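PDB 5F67: inactivation-no-after-potential D protein from Drosophila melanogaster, which binds the tail of the TRP channel through its third PDZ domain, probably as a scaffold that organises the phototransduction machinery. Local coordinates for residues A45-R57 / L64-V76. Sequence-based numbering, arbitrary orientation.
Sequences AEVGSGIFISDLR and LAGVKVGDMLLAV
Phe52 and Met72 face each other as a single non-hydrogen-bonded antiparallel pair between strands 50-56 and 72-76, whose short axes run at 125°; flanking it, Leu73 N donates to Ile51 O, and Ile53 N to Asp71 O almost straight along the carbonyl at 2.8 Å. Beyond the bridge, Gly70 N, at the third position of the type II turn from Lys68 to Asp71, reaches Ile53 O; its positive phi is what glycine tolerates. Where the strands splay, one water bridges Ile51 N and Leu73 O.

Met72 has CG anti to its backbone N (chi1 -170°) and stays extended beyond it, which lays the flexible thioether chain obliquely across the Phe52 ring: CG sits over one face, 4.2 Å from the centroid, and SD makes a Met-aromatic contact. Replacing Phe52 with an alanine takes away the face under Met72 CG and would probably leave its chain less restrained, with a gap beside it. Ile53 points toward 64-76, its CG1 3.9 Å from Val67 CG1; the two beta-branched chains cross at about a right angle and fill this buried site, while Leu56 rests CD2 against Val67 O. Val69 CG2 touches Leu56 CB at 3.9 Å, and Val69 also packs on the bound peptide. Asp71 ties down its own turn, OD2 taking Lys68 N from above the carboxylate plane at 3.0 Å; Arg25 and Thr106 also hold this carboxylate. Strand 50-56, paired with 37-44, thus joins the sheet containing 72-76 and 99-105 in the beta sandwich of a PDZ domain, here beside the TRP tail bound at Asp55, Leu56 and Arg57.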
ATOM      1  N   ALA A  45       4.006 -16.726   4.785  1.00 29.90           N
ATOM      2  CA  ALA A  45       3.645 -18.092   5.162  1.00 43.17           C
ATOM      3  C   ALA A  45       2.153 -18.267   5.441  1.00 45.37           C
ATOM      4  O   ALA A  45       1.582 -19.326   5.173  1.00 45.43           O
ATOM      5  CB  ALA A  45       4.468 -18.534   6.375  1.00 36.50           C
ATOM      6  N   GLU A  46       1.526 -17.225   5.975  1.00 38.59           N
ATOM      7  CA  GLU A  46       0.160 -17.339   6.481  1.00 39.51           C
ATOM      8  C   GLU A  46      -0.913 -17.071   5.435  1.00 43.65           C
ATOM      9  O   GLU A  46      -2.071 -17.424   5.628  1.00 36.95           O
ATOM     10  CB  GLU A  46      -0.047 -16.395   7.667  1.00 38.11           C
ATOM     11  N   VAL A  47      -0.540 -16.461   4.320  1.00 23.33           N
ATOM     12  CA  VAL A  47      -1.548 -15.933   3.421  1.00 19.55           C
ATOM     13  C   VAL A  47      -1.233 -16.227   1.940  1.00 24.34           C
ATOM     14  O   VAL A  47      -2.101 -16.108   1.062  1.00 35.14           O
ATOM     15  CB  VAL A  47      -1.613 -14.434   3.729  1.00 27.73           C
ATOM     16  CG1 VAL A  47      -1.414 -13.586   2.539  1.00 40.09           C
ATOM     17  CG2 VAL A  47      -2.712 -14.051   4.723  1.00 35.71           C
ATOM     18  N   GLY A  48       0.011 -16.615   1.667  1.00 29.42           N
ATOM     19  CA  GLY A  48       0.418 -16.923   0.305  1.00 27.08           C
ATOM     20  C   GLY A  48       1.016 -15.727  -0.418  1.00 26.77           C
ATOM     21  O   GLY A  48       1.529 -14.803   0.223  1.00 19.25           O
ATOM     22  N   SER A  49       0.957 -15.752  -1.752  1.00 21.23           N
ATOM     23  CA  SER A  49       1.545 -14.697  -2.581  1.00 16.04           C
ATOM     24  C   SER A  49       0.603 -13.513  -2.743  1.00 17.34           C
ATOM     25  O   SER A  49      -0.618 -13.651  -2.624  1.00 20.92           O
ATOM     26  CB  SER A  49       1.923 -15.240  -3.959  1.00 18.99           C
ATOM     27  OG  SER A  49       3.010 -16.144  -3.857  1.00 28.73           O
ATOM     28  N   GLY A  50       1.183 -12.352  -3.017  1.00 14.95           N
ATOM     29  CA  GLY A  50       0.409 -11.153  -3.263  1.00 14.48           C
ATOM     30  C   GLY A  50       1.281  -9.921  -3.190  1.00 14.37           C
ATOM     31  O   GLY A  50       2.509 -10.020  -3.288  1.00 15.69           O
ATOM     32  N   ILE A  51       0.645  -8.761  -3.010  1.00 10.81           N
ATOM     33  CA  ILE A  51       1.347  -7.484  -3.004  1.00 10.02           C
ATOM     34  C   ILE A  51       1.535  -7.027  -1.561  1.00 14.86           C
ATOM     35  O   ILE A  51       0.575  -6.997  -0.784  1.00 14.10           O
ATOM     36  CB  ILE A  51       0.538  -6.411  -3.760  1.00 10.31           C
ATOM     37  CG1 ILE A  51       0.243  -6.899  -5.188  1.00 14.77           C
ATOM     38  CG2 ILE A  51       1.282  -5.070  -3.769  1.00 13.84           C
ATOM     39  CD1 ILE A  51       1.481  -6.962  -6.103  1.00 18.76           C
ATOM     40  N   PHE A  52       2.766  -6.669  -1.205  1.00 11.61           N
ATOM     41  CA  PHE A  52       3.072  -6.251   0.167  1.00 14.69           C
ATOM     42  C   PHE A  52       3.775  -4.907   0.182  1.00 13.16           C
ATOM     43  O   PHE A  52       4.566  -4.596  -0.702  1.00 12.63           O
ATOM     44  CB  PHE A  52       3.960  -7.292   0.858  1.00 10.90           C
ATOM     45  CG  PHE A  52       3.297  -8.629   1.025  1.00 11.00           C
ATOM     46  CD1 PHE A  52       3.334  -9.570   0.002  1.00 13.07           C
ATOM     47  CD2 PHE A  52       2.626  -8.943   2.198  1.00 17.13           C
ATOM     48  CE1 PHE A  52       2.715 -10.803   0.146  1.00 14.06           C
ATOM     49  CE2 PHE A  52       2.007 -10.187   2.357  1.00 14.82           C
ATOM     50  CZ  PHE A  52       2.054 -11.117   1.326  1.00 17.74           C
ATOM     51  N   ILE A  53       3.479  -4.091   1.187  1.00 13.35           N
ATOM     52  CA  ILE A  53       4.225  -2.852   1.372  1.00 10.27           C
ATOM     53  C   ILE A  53       5.673  -3.213   1.699  1.00 13.19           C
ATOM     54  O   ILE A  53       5.918  -4.012   2.606  1.00 14.97           O
ATOM     55  CB  ILE A  53       3.652  -2.016   2.535  1.00 11.58           C
ATOM     56  CG1 ILE A  53       2.157  -1.750   2.323  1.00 16.73           C
ATOM     57  CG2 ILE A  53       4.436  -0.705   2.700  1.00 11.33           C
ATOM     58  CD1 ILE A  53       1.848  -0.944   1.053  1.00 16.39           C
ATOM     59  N   SER A  54       6.626  -2.627   0.972  1.00 10.89           N
ATOM     60  CA  SER A  54       8.037  -2.985   1.128  1.00 13.66           C
ATOM     61  C   SER A  54       8.873  -1.835   1.678  1.00 16.20           C
ATOM     62  O   SER A  54       9.983  -2.040   2.163  1.00 14.84           O
ATOM     63  CB  SER A  54       8.612  -3.446  -0.210  1.00 12.72           C
ATOM     64  OG  SER A  54       8.535  -2.408  -1.172  1.00 14.53           O
ATOM     65  N   ASP A  55       8.352  -0.616   1.587  1.00 15.56           N
ATOM     66  CA  ASP A  55       9.050   0.512   2.176  1.00 15.08           C
ATOM     67  C   ASP A  55       8.061   1.621   2.434  1.00 12.46           C
ATOM     68  O   ASP A  55       6.955   1.633   1.889  1.00 11.98           O
ATOM     69  CB  ASP A  55      10.211   0.992   1.282  1.00 13.63           C
ATOM     70  CG  ASP A  55      11.338   1.634   2.078  1.00 21.52           C
ATOM     71  OD1 ASP A  55      11.120   2.020   3.248  1.00 20.25           O
ATOM     72  OD2 ASP A  55      12.458   1.753   1.536  1.00 25.03           O
ATOM     73  N   LEU A  56       8.456   2.552   3.289  1.00 12.12           N
ATOM     74  CA  LEU A  56       7.551   3.592   3.746  1.00 13.20           C
ATOM     75  C   LEU A  56       8.393   4.839   3.907  1.00 14.13           C
ATOM     76  O   LEU A  56       9.485   4.780   4.483  1.00 17.36           O
ATOM     77  CB  LEU A  56       6.940   3.173   5.089  1.00 17.28           C
ATOM     78  CG  LEU A  56       5.920   4.083   5.752  1.00 23.23           C
ATOM     79  CD1 LEU A  56       4.636   4.092   4.945  1.00 19.00           C
ATOM     80  CD2 LEU A  56       5.671   3.575   7.167  1.00 20.83           C
ATOM     81  N   ARG A  57       7.918   5.958   3.372  1.00 14.44           N
ATOM     82  CA  ARG A  57       8.701   7.193   3.382  1.00 13.48           C
ATOM     83  C   ARG A  57       8.455   7.989   4.652  1.00 23.27           C
ATOM     84  O   ARG A  57       7.307   8.274   5.007  1.00 15.27           O
ATOM     85  CB  ARG A  57       8.340   8.048   2.165  1.00 11.16           C
ATOM     86  CG  ARG A  57       9.051   9.413   2.133  1.00 15.00           C
ATOM     87  CD  ARG A  57       8.835  10.083   0.790  1.00 14.04           C
ATOM     88  NE  ARG A  57       9.208  11.495   0.813  1.00 15.62           N
ATOM     89  CZ  ARG A  57       9.591  12.177  -0.263  1.00 17.73           C
ATOM     90  NH1 ARG A  57       9.648  11.571  -1.449  1.00 17.35           N
ATOM     91  NH2 ARG A  57       9.899  13.463  -0.156  1.00 18.94           N
ATOM     92  N   LEU A  64       1.824   8.541   8.263  1.00 14.12           N
ATOM     93  CA  LEU A  64       0.893   9.176   9.193  1.00 14.61           C
ATOM     94  C   LEU A  64      -0.409   8.402   9.385  1.00 20.10           C
ATOM     95  O   LEU A  64      -1.006   8.464  10.464  1.00 19.00           O
ATOM     96  CB  LEU A  64       0.603  10.615   8.753  1.00 16.79           C
ATOM     97  CG  LEU A  64       1.812  11.538   8.933  1.00 30.97           C
ATOM     98  CD1 LEU A  64       1.614  12.865   8.223  1.00 36.30           C
ATOM     99  CD2 LEU A  64       2.073  11.761  10.418  1.00 34.49           C
ATOM    100  N   ALA A  65      -0.836   7.674   8.351  1.00 14.11           N
ATOM    101  CA  ALA A  65      -2.088   6.910   8.387  1.00 15.25           C
ATOM    102  C   ALA A  65      -1.928   5.520   8.982  1.00 18.06           C
ATOM    103  O   ALA A  65      -2.904   4.776   9.112  1.00 19.58           O
ATOM    104  CB  ALA A  65      -2.682   6.799   6.991  1.00 17.84           C
ATOM    105  N   GLY A  66      -0.702   5.149   9.325  1.00 18.48           N
ATOM    106  CA  GLY A  66      -0.486   3.863   9.968  1.00 14.66           C
ATOM    107  C   GLY A  66      -0.235   2.700   9.022  1.00 16.71           C
ATOM    108  O   GLY A  66      -0.376   1.542   9.422  1.00 18.00           O
ATOM    109  N   VAL A  67       0.138   2.988   7.777  1.00 14.60           N
ATOM    110  CA  VAL A  67       0.581   1.923   6.871  1.00 14.25           C
ATOM    111  C   VAL A  67       1.899   1.396   7.436  1.00 13.75           C
ATOM    112  O   VAL A  67       2.740   2.196   7.872  1.00 16.19           O
ATOM    113  CB  VAL A  67       0.814   2.472   5.453  1.00 11.86           C
ATOM    114  CG1 VAL A  67       1.317   1.368   4.502  1.00 13.01           C
ATOM    115  CG2 VAL A  67      -0.470   3.116   4.926  1.00 14.12           C
ATOM    116  N   LYS A  68       2.077   0.072   7.459  1.00 12.81           N
ATOM    117  CA  LYS A  68       3.317  -0.512   7.968  1.00 15.79           C
ATOM    118  C   LYS A  68       4.014  -1.323   6.893  1.00 17.91           C
ATOM    119  O   LYS A  68       3.352  -1.963   6.062  1.00 16.36           O
ATOM    120  CB  LYS A  68       3.047  -1.438   9.161  1.00 15.13           C
ATOM    121  CG  LYS A  68       2.294  -0.785  10.300  1.00 21.44           C
ATOM    122  CD  LYS A  68       2.980   0.486  10.770  1.00 39.60           C
ATOM    123  CE  LYS A  68       2.198   1.118  11.919  1.00 64.34           C
ATOM    124  NZ  LYS A  68       2.561   2.546  12.132  1.00 71.21           N
ATOM    125  N   VAL A  69       5.346  -1.291   6.908  1.00 15.07           N
ATOM    126  CA  VAL A  69       6.128  -2.176   6.047  1.00 13.21           C
ATOM    127  C   VAL A  69       5.748  -3.614   6.375  1.00 15.31           C
ATOM    128  O   VAL A  69       5.658  -3.988   7.552  1.00 17.19           O
ATOM    129  CB  VAL A  69       7.649  -1.965   6.234  1.00 18.21           C
ATOM    130  CG1 VAL A  69       8.449  -2.993   5.437  1.00 17.30           C
ATOM    131  CG2 VAL A  69       8.046  -0.539   5.822  1.00 18.75           C
ATOM    132  N   GLY A  70       5.509  -4.415   5.336  1.00 15.69           N
ATOM    133  CA  GLY A  70       5.105  -5.799   5.521  1.00 15.19           C
ATOM    134  C   GLY A  70       3.603  -6.014   5.391  1.00 17.92           C
ATOM    135  O   GLY A  70       3.156  -7.156   5.260  1.00 18.08           O
ATOM    136  N   ASP A  71       2.818  -4.935   5.441  1.00 15.23           N
ATOM    137  CA  ASP A  71       1.359  -5.066   5.316  1.00 14.01           C
ATOM    138  C   ASP A  71       1.002  -5.630   3.947  1.00 12.58           C
ATOM    139  O   ASP A  71       1.636  -5.271   2.948  1.00 13.51           O
ATOM    140  CB  ASP A  71       0.667  -3.710   5.442  1.00 16.35           C
ATOM    141  CG  ASP A  71       0.550  -3.229   6.871  1.00 20.18           C
ATOM    142  OD1 ASP A  71       0.906  -3.988   7.802  1.00 20.31           O
ATOM    143  OD2 ASP A  71       0.078  -2.079   7.057  1.00 15.27           O
ATOM    144  N   MET A  72      -0.007  -6.496   3.883  1.00 11.87           N
ATOM    145  CA  MET A  72      -0.477  -6.972   2.576  1.00 10.03           C
ATOM    146  C   MET A  72      -1.494  -5.979   2.035  1.00 16.04           C
ATOM    147  O   MET A  72      -2.385  -5.549   2.761  1.00 14.10           O
ATOM    148  CB  MET A  72      -1.125  -8.350   2.708  1.00 11.26           C
ATOM    149  CG  MET A  72      -1.437  -9.043   1.381  1.00 14.21           C
ATOM    150  SD  MET A  72      -2.278 -10.623   1.682  1.00 23.09           S
ATOM    151  CE  MET A  72      -2.285 -11.284   0.004  1.00 30.84           C
ATOM    152  N   LEU A  73      -1.350  -5.607   0.767  1.00 10.77           N
ATOM    153  CA  LEU A  73      -2.250  -4.656   0.119  1.00  9.97           C
ATOM    154  C   LEU A  73      -3.357  -5.419  -0.598  1.00 14.94           C
ATOM    155  O   LEU A  73      -3.092  -6.166  -1.557  1.00 14.86           O
ATOM    156  CB  LEU A  73      -1.464  -3.790  -0.882  1.00 10.86           C
ATOM    157  CG  LEU A  73      -2.317  -2.816  -1.693  1.00 10.81           C
ATOM    158  CD1 LEU A  73      -2.956  -1.762  -0.796  1.00 14.64           C
ATOM    159  CD2 LEU A  73      -1.474  -2.155  -2.787  1.00 12.35           C
ATOM    160  N   LEU A  74      -4.591  -5.247  -0.122  1.00 12.54           N
ATOM    161  CA  LEU A  74      -5.709  -6.065  -0.588  1.00 12.95           C
ATOM    162  C   LEU A  74      -6.647  -5.336  -1.558  1.00 11.12           C
ATOM    163  O   LEU A  74      -7.313  -5.973  -2.373  1.00 12.81           O
ATOM    164  CB  LEU A  74      -6.494  -6.600   0.612  1.00 10.25           C
ATOM    165  CG  LEU A  74      -5.634  -7.412   1.587  1.00 13.94           C
ATOM    166  CD1 LEU A  74      -6.407  -7.714   2.866  1.00 17.87           C
ATOM    167  CD2 LEU A  74      -5.191  -8.702   0.942  1.00 21.08           C
ATOM    168  N   ALA A  75      -6.699  -4.011  -1.475  1.00 10.92           N
ATOM    169  CA  ALA A  75      -7.456  -3.221  -2.453  1.00 10.37           C
ATOM    170  C   ALA A  75      -6.943  -1.796  -2.545  1.00 12.31           C
ATOM    171  O   ALA A  75      -6.407  -1.258  -1.576  1.00 13.29           O
ATOM    172  CB  ALA A  75      -8.936  -3.215  -2.104  1.00 14.92           C
ATOM    173  N   VAL A  76      -7.121  -1.193  -3.718  1.00 11.99           N
ATOM    174  CA  VAL A  76      -6.846   0.229  -3.923  1.00 13.65           C
ATOM    175  C   VAL A  76      -8.139   0.836  -4.442  1.00 14.42           C
ATOM    176  O   VAL A  76      -8.575   0.495  -5.548  1.00 12.45           O
ATOM    177  CB  VAL A  76      -5.738   0.432  -4.956  1.00 10.87           C
ATOM    178  CG1 VAL A  76      -5.510   1.937  -5.208  1.00 12.88           C
ATOM    179  CG2 VAL A  76      -4.453  -0.228  -4.475  1.00 14.73           C
TER
HETATM  180  O   HOH W   1      -2.287  -8.651  -2.637  1.00 14.84           O